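Local coordinates for foldase protein PrsA 2 (Bacillus anthracis, PDB 6VJ4), which catalyses cis-trans isomerisation of peptidyl-proline bonds and helps secreted proteins, among them the protective antigen, to fold after translocation, at residues A[39-53]-A[79-92]. Numbering follows the deposited sequence.
Sequences TKKYKVSDDDVDKEV and FKNQIKFKLSMNKA
Ala92 lays its CB over the centre of the Tyr42 ring, a CH-pi contact 3.4 Å from CB to the ring centroid and 8° off the normal; a side chain this small lets the helix backbone come close to the flat ring. Tyr42 CG stands anti to the carbonyl carbon (chi1 -57°), which swings the ring along the partner helix, and its OH is hydrogen-bonded to Glu233 and accepts from a water that also donates to Ala92 O. Val49 is a knob among Lys80, Ile83, Lys84 and Leu87, its CG1 lying 3.7 Å from Lys80 CG; the lysines lend their methylenes to the core. Val53 CG2 meets Ile83 CD1 at 3.6 Å, and Val44 crosses Leu87 at about a right angle.

In the linker, the carbonyls of Lys43 and Val44 find partners. The fully extended Lys91 sends NZ to Lys43 O (2.7 Å) in the carbonyl plane, while one water joins Val44 O, Asp46 OD1 and Lys84 NZ. Lys86 NZ forms a salt bridge with Glu52 OE2, 3.0 Å away, from above the carboxylate plane. Ser45 N-caps helix 46-60, its OG accepting from Asp48 N. Helix 76-95 thus packs against linker and helix 46-60 through an apolar centre, its lysine ends turned to an acid, a carbonyl and a water.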
ATOM      1  N   THR A  39       3.318  -5.872  11.771  1.00 52.00           N
ATOM      2  CA  THR A  39       2.596  -6.513  12.907  1.00 53.83           C
ATOM      3  C   THR A  39       1.887  -7.794  12.457  1.00 54.07           C
ATOM      4  O   THR A  39       1.680  -8.666  13.318  1.00 53.15           O
ATOM      5  CB  THR A  39       1.617  -5.532  13.565  1.00 56.16           C
ATOM      6  OG1 THR A  39       0.731  -5.043  12.558  1.00 55.15           O
ATOM      7  CG2 THR A  39       2.320  -4.377  14.242  1.00 55.08           C
ATOM      8  N   LYS A  40       1.513  -7.897  11.178  1.00 57.55           N
ATOM      9  CA  LYS A  40       0.820  -9.123  10.696  1.00 63.81           C
ATOM     10  C   LYS A  40       1.850 -10.233  10.453  1.00 60.84           C
ATOM     11  O   LYS A  40       1.556 -11.393  10.816  1.00 59.41           O
ATOM     12  CB  LYS A  40       0.032  -8.864   9.406  1.00 67.08           C
ATOM     13  CG  LYS A  40      -0.764 -10.060   8.896  1.00 77.04           C
ATOM     14  CD  LYS A  40      -1.407  -9.847   7.539  1.00 81.66           C
ATOM     15  CE  LYS A  40      -2.229 -11.034   7.082  1.00 87.68           C
ATOM     16  NZ  LYS A  40      -3.402 -11.259   7.960  1.00 94.19           N
ATOM     17  N   LYS A  41       2.997  -9.894   9.852  1.00 57.58           N
ATOM     18  CA  LYS A  41       4.027 -10.918   9.514  1.00 58.08           C
ATOM     19  C   LYS A  41       4.813 -11.339  10.762  1.00 55.93           C
ATOM     20  O   LYS A  41       5.081 -12.550  10.909  1.00 56.53           O
ATOM     21  CB  LYS A  41       4.993 -10.400   8.443  1.00 58.51           C
ATOM     22  CG  LYS A  41       6.053 -11.413   8.031  1.00 62.16           C
ATOM     23  CD  LYS A  41       6.923 -10.996   6.874  1.00 65.85           C
ATOM     24  CE  LYS A  41       7.945 -12.061   6.532  1.00 70.45           C
ATOM     25  NZ  LYS A  41       8.849 -11.635   5.437  1.00 75.51           N
ATOM     26  N   TYR A  42       5.199 -10.376  11.601  1.00 53.41           N
ATOM     27  CA  TYR A  42       6.001 -10.664  12.819  1.00 51.84           C
ATOM     28  C   TYR A  42       5.092 -10.539  14.041  1.00 52.93           C
ATOM     29  O   TYR A  42       5.094  -9.491  14.711  1.00 50.31           O
ATOM     30  CB  TYR A  42       7.218  -9.743  12.843  1.00 49.69           C
ATOM     31  CG  TYR A  42       8.074  -9.875  11.611  1.00 52.03           C
ATOM     32  CD1 TYR A  42       8.987 -10.911  11.492  1.00 51.54           C
ATOM     33  CD2 TYR A  42       7.939  -9.003  10.544  1.00 51.21           C
ATOM     34  CE1 TYR A  42       9.764 -11.061  10.357  1.00 53.00           C
ATOM     35  CE2 TYR A  42       8.719  -9.131   9.407  1.00 55.11           C
ATOM     36  CZ  TYR A  42       9.635 -10.167   9.312  1.00 53.59           C
ATOM     37  OH  TYR A  42      10.414 -10.318   8.201  1.00 57.90           O
ATOM     38  N   LYS A  43       4.386 -11.627  14.334  1.00 51.97           N
ATOM     39  CA  LYS A  43       3.352 -11.664  15.400  1.00 57.19           C
ATOM     40  C   LYS A  43       3.973 -11.637  16.797  1.00 57.51           C
ATOM     41  O   LYS A  43       4.949 -12.371  17.050  1.00 54.05           O
ATOM     42  CB  LYS A  43       2.465 -12.903  15.233  1.00 62.31           C
ATOM     43  CG  LYS A  43       1.496 -12.834  14.059  1.00 68.26           C
ATOM     44  CD  LYS A  43       0.647 -14.070  13.877  1.00 73.99           C
ATOM     45  CE  LYS A  43      -0.508 -13.849  12.923  1.00 79.73           C
ATOM     46  NZ  LYS A  43      -0.056 -13.303  11.620  1.00 77.66           N
ATOM     47  N   VAL A  44       3.379 -10.811  17.657  1.00 53.66           N
ATOM     48  CA  VAL A  44       3.729 -10.681  19.100  1.00 54.75           C
ATOM     49  C   VAL A  44       2.409 -10.817  19.871  1.00 57.06           C
ATOM     50  O   VAL A  44       1.390 -10.293  19.376  1.00 55.86           O
ATOM     51  CB  VAL A  44       4.443  -9.347  19.378  1.00 56.13           C
ATOM     52  CG1 VAL A  44       4.702  -9.134  20.861  1.00 58.02           C
ATOM     53  CG2 VAL A  44       5.736  -9.238  18.581  1.00 55.50           C
ATOM     54  N   SER A  45       2.420 -11.528  21.001  1.00 59.96           N
ATOM     55  CA  SER A  45       1.187 -11.761  21.802  1.00 62.70           C
ATOM     56  C   SER A  45       0.743 -10.471  22.498  1.00 63.32           C
ATOM     57  O   SER A  45       1.620  -9.668  22.872  1.00 61.97           O
ATOM     58  CB  SER A  45       1.407 -12.848  22.820  1.00 62.61           C
ATOM     59  OG  SER A  45       2.335 -12.425  23.809  1.00 60.97           O
ATOM     60  N   ASP A  46      -0.570 -10.301  22.685  1.00 68.88           N
ATOM     61  CA  ASP A  46      -1.100  -9.117  23.417  1.00 70.90           C
ATOM     62  C   ASP A  46      -0.537  -9.134  24.844  1.00 70.15           C
ATOM     63  O   ASP A  46      -0.387  -8.044  25.425  1.00 64.85           O
ATOM     64  CB  ASP A  46      -2.630  -9.081  23.413  1.00 78.19           C
ATOM     65  CG  ASP A  46      -3.236  -8.631  22.095  1.00 82.85           C
ATOM     66  OD1 ASP A  46      -2.598  -7.809  21.405  1.00 89.51           O
ATOM     67  OD2 ASP A  46      -4.339  -9.105  21.768  1.00 89.60           O
ATOM     68  N   ASP A  47      -0.238 -10.327  25.376  1.00 68.52           N
ATOM     69  CA  ASP A  47       0.352 -10.438  26.737  1.00 69.32           C
ATOM     70  C   ASP A  47       1.712  -9.728  26.740  1.00 69.84           C
ATOM     71  O   ASP A  47       1.960  -8.940  27.675  1.00 69.33           O
ATOM     72  CB  ASP A  47       0.497 -11.895  27.187  1.00 73.83           C
ATOM     73  CG  ASP A  47      -0.814 -12.628  27.436  1.00 78.64           C
ATOM     74  OD1 ASP A  47      -1.876 -11.976  27.400  1.00 83.37           O
ATOM     75  OD2 ASP A  47      -0.762 -13.852  27.669  1.00 80.73           O
ATOM     76  N   ASP A  48       2.546  -9.991  25.725  1.00 66.93           N
ATOM     77  CA  ASP A  48       3.890  -9.358  25.623  1.00 65.83           C
ATOM     78  C   ASP A  48       3.731  -7.841  25.451  1.00 60.46           C
ATOM     79  O   ASP A  48       4.531  -7.101  26.044  1.00 59.67           O
ATOM     80  CB  ASP A  48       4.707  -9.934  24.460  1.00 69.78           C
ATOM     81  CG  ASP A  48       5.007 -11.421  24.563  1.00 75.87           C
ATOM     82  OD1 ASP A  48       4.515 -12.058  25.518  1.00 82.12           O
ATOM     83  OD2 ASP A  48       5.725 -11.934  23.679  1.00 79.10           O
ATOM     84  N   VAL A  49       2.747  -7.412  24.653  1.00 59.31           N
ATOM     85  CA  VAL A  49       2.497  -5.960  24.392  1.00 59.14           C
ATOM     86  C   VAL A  49       2.066  -5.291  25.702  1.00 61.33           C
ATOM     87  O   VAL A  49       2.657  -4.245  26.055  1.00 58.37           O
ATOM     88  CB  VAL A  49       1.441  -5.747  23.288  1.00 60.10           C
ATOM     89  CG1 VAL A  49       1.006  -4.290  23.195  1.00 62.78           C
ATOM     90  CG2 VAL A  49       1.919  -6.246  21.930  1.00 62.11           C
ATOM     91  N   ASP A  50       1.072  -5.874  26.382  1.00 64.15           N
ATOM     92  CA  ASP A  50       0.532  -5.313  27.651  1.00 67.99           C
ATOM     93  C   ASP A  50       1.648  -5.249  28.699  1.00 67.45           C
ATOM     94  O   ASP A  50       1.694  -4.249  29.436  1.00 63.95           O
ATOM     95  CB  ASP A  50      -0.680  -6.116  28.136  1.00 74.09           C
ATOM     96  CG  ASP A  50      -1.887  -6.036  27.210  1.00 78.66           C
ATOM     97  OD1 ASP A  50      -1.928  -5.112  26.368  1.00 78.12           O
ATOM     98  OD2 ASP A  50      -2.775  -6.906  27.330  1.00 80.84           O
ATOM     99  N   LYS A  51       2.527  -6.257  28.747  1.00 67.04           N
ATOM    100  CA  LYS A  51       3.635  -6.238  29.742  1.00 70.75           C
ATOM    101  C   LYS A  51       4.548  -5.039  29.466  1.00 69.52           C
ATOM    102  O   LYS A  51       4.985  -4.395  30.440  1.00 71.68           O
ATOM    103  CB  LYS A  51       4.425  -7.552  29.724  1.00 76.88           C
ATOM    104  CG  LYS A  51       5.703  -7.535  30.555  1.00 82.48           C
ATOM    105  CD  LYS A  51       6.264  -8.908  30.877  1.00 87.83           C
ATOM    106  CE  LYS A  51       5.412  -9.681  31.863  1.00 92.56           C
ATOM    107  NZ  LYS A  51       6.009 -10.996  32.197  1.00 96.56           N
ATOM    108  N   GLU A  52       4.818  -4.751  28.189  1.00 67.39           N
ATOM    109  CA  GLU A  52       5.702  -3.609  27.834  1.00 68.35           C
ATOM    110  C   GLU A  52       4.971  -2.303  28.173  1.00 65.38           C
ATOM    111  O   GLU A  52       5.643  -1.347  28.602  1.00 64.55           O
ATOM    112  CB  GLU A  52       6.098  -3.680  26.356  1.00 70.76           C
ATOM    113  CG  GLU A  52       7.210  -2.717  25.965  1.00 73.48           C
ATOM    114  CD  GLU A  52       8.572  -3.013  26.576  1.00 74.09           C
ATOM    115  OE1 GLU A  52       8.741  -4.111  27.144  1.00 75.30           O
ATOM    116  OE2 GLU A  52       9.461  -2.141  26.485  1.00 79.63           O
ATOM    117  N   VAL A  53       3.644  -2.279  27.996  1.00 63.77           N
ATOM    118  CA  VAL A  53       2.823  -1.070  28.320  1.00 63.36           C
ATOM    119  C   VAL A  53       2.876  -0.828  29.832  1.00 63.19           C
ATOM    120  O   VAL A  53       3.064   0.337  30.231  1.00 59.29           O
ATOM    121  CB  VAL A  53       1.362  -1.208  27.844  1.00 65.08           C
ATOM    122  CG1 VAL A  53       0.456  -0.176  28.501  1.00 67.34           C
ATOM    123  CG2 VAL A  53       1.237  -1.142  26.326  1.00 65.13           C
ATOM    124  N   PHE A  79      -0.475   4.557  22.045  1.00 61.59           N
ATOM    125  CA  PHE A  79       0.782   4.074  22.676  1.00 60.75           C
ATOM    126  C   PHE A  79       0.904   2.553  22.483  1.00 58.97           C
ATOM    127  O   PHE A  79       1.942   2.091  21.959  1.00 58.44           O
ATOM    128  CB  PHE A  79       0.810   4.495  24.149  1.00 58.36           C
ATOM    129  CG  PHE A  79       2.013   4.038  24.932  1.00 55.99           C
ATOM    130  CD1 PHE A  79       3.279   4.526  24.638  1.00 59.03           C
ATOM    131  CD2 PHE A  79       1.874   3.169  26.004  1.00 55.74           C
ATOM    132  CE1 PHE A  79       4.385   4.113  25.366  1.00 58.65           C
ATOM    133  CE2 PHE A  79       2.981   2.766  26.738  1.00 54.91           C
ATOM    134  CZ  PHE A  79       4.234   3.238  26.417  1.00 57.94           C
ATOM    135  N   LYS A  80      -0.136   1.808  22.873  1.00 58.96           N
ATOM    136  CA  LYS A  80      -0.155   0.325  22.749  1.00 58.16           C
ATOM    137  C   LYS A  80       0.157  -0.070  21.299  1.00 60.10           C
ATOM    138  O   LYS A  80       1.021  -0.955  21.101  1.00 54.56           O
ATOM    139  CB  LYS A  80      -1.509  -0.234  23.201  1.00 63.12           C
ATOM    140  CG  LYS A  80      -1.620  -1.752  23.162  1.00 67.51           C
ATOM    141  CD  LYS A  80      -2.947  -2.300  23.639  1.00 70.37           C
ATOM    142  CE  LYS A  80      -3.026  -3.808  23.506  1.00 71.40           C
ATOM    143  NZ  LYS A  80      -4.327  -4.342  23.974  1.00 75.21           N
ATOM    144  N   ASN A  81      -0.513   0.557  20.326  1.00 59.77           N
ATOM    145  CA  ASN A  81      -0.254   0.242  18.895  1.00 61.18           C
ATOM    146  C   ASN A  81       1.203   0.558  18.545  1.00 58.19           C
ATOM    147  O   ASN A  81       1.752  -0.158  17.690  1.00 53.80           O
ATOM    148  CB  ASN A  81      -1.207   0.969  17.942  1.00 64.90           C
ATOM    149  CG  ASN A  81      -2.572   0.322  17.863  1.00 70.09           C
ATOM    150  OD1 ASN A  81      -2.763  -0.798  18.334  1.00 72.92           O
ATOM    151  ND2 ASN A  81      -3.522   1.008  17.248  1.00 73.76           N
ATOM    152  N   GLN A  82       1.802   1.572  19.183  1.00 57.32           N
ATOM    153  CA  GLN A  82       3.219   1.928  18.880  1.00 59.43           C
ATOM    154  C   GLN A  82       4.141   0.879  19.519  1.00 57.60           C
ATOM    155  O   GLN A  82       5.195   0.576  18.922  1.00 57.51           O
ATOM    156  CB  GLN A  82       3.582   3.336  19.367  1.00 63.11           C
ATOM    157  CG  GLN A  82       2.690   4.458  18.834  1.00 67.99           C
ATOM    158  CD  GLN A  82       2.590   4.542  17.330  1.00 72.16           C
ATOM    159  OE1 GLN A  82       2.655   3.544  16.616  1.00 78.64           O
ATOM    160  NE2 GLN A  82       2.383   5.751  16.832  1.00 75.77           N
ATOM    161  N   ILE A  83       3.760   0.369  20.696  1.00 54.94           N
ATOM    162  CA  ILE A  83       4.546  -0.692  21.393  1.00 56.34           C
ATOM    163  C   ILE A  83       4.416  -1.995  20.592  1.00 55.01           C
ATOM    164  O   ILE A  83       5.448  -2.668  20.385  1.00 52.04           O
ATOM    165  CB  ILE A  83       4.095  -0.850  22.859  1.00 58.58           C
ATOM    166  CG1 ILE A  83       4.582   0.328  23.709  1.00 60.38           C
ATOM    167  CG2 ILE A  83       4.558  -2.182  23.433  1.00 60.59           C
ATOM    168  CD1 ILE A  83       4.456   0.120  25.202  1.00 63.38           C
ATOM    169  N   LYS A  84       3.201  -2.324  20.147  1.00 52.86           N
ATOM    170  CA  LYS A  84       2.982  -3.535  19.317  1.00 55.09           C
ATOM    171  C   LYS A  84       3.913  -3.452  18.099  1.00 54.48           C
ATOM    172  O   LYS A  84       4.564  -4.469  17.782  1.00 52.77           O
ATOM    173  CB  LYS A  84       1.500  -3.639  18.940  1.00 58.04           C
ATOM    174  CG  LYS A  84       1.107  -4.822  18.062  1.00 63.23           C
ATOM    175  CD  LYS A  84      -0.392  -4.878  17.795  1.00 67.33           C
ATOM    176  CE  LYS A  84      -0.794  -5.908  16.761  1.00 73.80           C
ATOM    177  NZ  LYS A  84      -0.427  -7.286  17.172  1.00 76.68           N
ATOM    178  N   PHE A  85       4.019  -2.270  17.483  1.00 52.77           N
ATOM    179  CA  PHE A  85       4.895  -2.086  16.296  1.00 53.85           C
ATOM    180  C   PHE A  85       6.368  -2.281  16.683  1.00 55.23           C
ATOM    181  O   PHE A  85       7.082  -3.033  15.977  1.00 51.74           O
ATOM    182  CB  PHE A  85       4.677  -0.709  15.663  1.00 56.00           C
ATOM    183  CG  PHE A  85       5.607  -0.413  14.514  1.00 58.08           C
ATOM    184  CD1 PHE A  85       5.411  -1.003  13.274  1.00 60.03           C
ATOM    185  CD2 PHE A  85       6.689   0.439  14.676  1.00 59.40           C
ATOM    186  CE1 PHE A  85       6.271  -0.737  12.219  1.00 63.06           C
ATOM    187  CE2 PHE A  85       7.546   0.706  13.619  1.00 60.83           C
ATOM    188  CZ  PHE A  85       7.337   0.118  12.394  1.00 62.07           C
ATOM    189  N   LYS A  86       6.807  -1.631  17.765  1.00 52.12           N
ATOM    190  CA  LYS A  86       8.227  -1.728  18.206  1.00 55.75           C
ATOM    191  C   LYS A  86       8.607  -3.199  18.428  1.00 54.28           C
ATOM    192  O   LYS A  86       9.664  -3.625  17.910  1.00 51.38           O
ATOM    193  CB  LYS A  86       8.467  -0.945  19.501  1.00 58.94           C
ATOM    194  CG  LYS A  86       9.928  -0.888  19.932  1.00 66.22           C
ATOM    195  CD  LYS A  86      10.148  -0.482  21.375  1.00 75.13           C
ATOM    196  CE  LYS A  86       9.647  -1.518  22.361  1.00 78.83           C
ATOM    197  NZ  LYS A  86      10.046  -1.192  23.751  1.00 85.37           N
ATOM    198  N   LEU A  87       7.782  -3.938  19.176  1.00 50.65           N
ATOM    199  CA  LEU A  87       8.076  -5.365  19.483  1.00 52.16           C
ATOM    200  C   LEU A  87       8.078  -6.186  18.189  1.00 52.10           C
ATOM    201  O   LEU A  87       8.952  -7.069  18.056  1.00 50.59           O
ATOM    202  CB  LEU A  87       7.049  -5.906  20.480  1.00 53.04           C
ATOM    203  CG  LEU A  87       7.123  -5.314  21.887  1.00 54.69           C
ATOM    204  CD1 LEU A  87       6.009  -5.861  22.764  1.00 55.94           C
ATOM    205  CD2 LEU A  87       8.478  -5.576  22.526  1.00 55.58           C
ATOM    206  N   SER A  88       7.135  -5.928  17.283  1.00 48.89           N
ATOM    207  CA  SER A  88       7.101  -6.688  16.003  1.00 50.24           C
ATOM    208  C   SER A  88       8.336  -6.363  15.162  1.00 50.61           C
ATOM    209  O   SER A  88       8.902  -7.250  14.519  1.00 48.55           O
ATOM    210  CB  SER A  88       5.826  -6.433  15.255  1.00 50.59           C
ATOM    211  OG  SER A  88       4.731  -6.977  15.972  1.00 49.82           O
HETATM  212  N   MSE A  89       8.759  -5.095  15.197  1.00 48.86           N
HETATM  213  CA  MSE A  89       9.936  -4.662  14.461  1.00 53.57           C
HETATM  214  C   MSE A  89      11.184  -5.311  15.058  1.00 51.09           C
HETATM  215  O   MSE A  89      12.068  -5.743  14.321  1.00 51.14           O
HETATM  216  CB  MSE A  89      10.044  -3.135  14.494  1.00 58.18           C
HETATM  217  CG  MSE A  89      10.978  -2.560  13.460  1.00 67.61           C
HETATM  218 SE   MSE A  89      10.435  -3.109  11.661  1.00 80.91          SE
HETATM  219  CE  MSE A  89       9.795  -1.594  10.605  1.00 83.64           C
ATOM    220  N   ASN A  90      11.247  -5.370  16.395  1.00 50.25           N
ATOM    221  CA  ASN A  90      12.374  -5.984  17.078  1.00 50.84           C
ATOM    222  C   ASN A  90      12.477  -7.452  16.665  1.00 50.61           C
ATOM    223  O   ASN A  90      13.607  -7.923  16.448  1.00 46.19           O
ATOM    224  CB  ASN A  90      12.267  -5.902  18.604  1.00 54.30           C
ATOM    225  CG  ASN A  90      12.544  -4.520  19.155  1.00 56.15           C
ATOM    226  OD1 ASN A  90      12.901  -3.608  18.412  1.00 57.01           O
ATOM    227  ND2 ASN A  90      12.402  -4.366  20.463  1.00 60.13           N
ATOM    228  N   LYS A  91      11.334  -8.135  16.578  1.00 46.91           N
ATOM    229  CA  LYS A  91      11.305  -9.569  16.191  1.00 46.54           C
ATOM    230  C   LYS A  91      11.758  -9.700  14.733  1.00 44.53           C
ATOM    231  O   LYS A  91      12.515 -10.649  14.433  1.00 44.31           O
ATOM    232  CB  LYS A  91       9.901 -10.146  16.409  1.00 48.62           C
ATOM    233  CG  LYS A  91       9.746 -11.627  16.099  1.00 51.58           C
ATOM    234  CD  LYS A  91       8.330 -12.141  16.279  1.00 55.97           C
ATOM    235  CE  LYS A  91       8.180 -13.604  15.915  1.00 59.97           C
ATOM    236  NZ  LYS A  91       6.780 -14.069  16.056  1.00 63.32           N
ATOM    237  N   ALA A  92      11.327  -8.772  13.872  1.00 43.88           N
ATOM    238  CA  ALA A  92      11.698  -8.784  12.436  1.00 45.52           C
ATOM    239  C   ALA A  92      13.215  -8.574  12.283  1.00 45.98           C
ATOM    240  O   ALA A  92      13.837  -9.256  11.441  1.00 43.51           O
ATOM    241  CB  ALA A  92      10.938  -7.714  11.702  1.00 46.94           C
TER
HETATM  242  O   HOH W   1      13.241 -10.244   9.074  1.00 48.64           O
HETATM  243  O   HOH W   2      -0.600  -8.303  19.724  0.50 44.22           O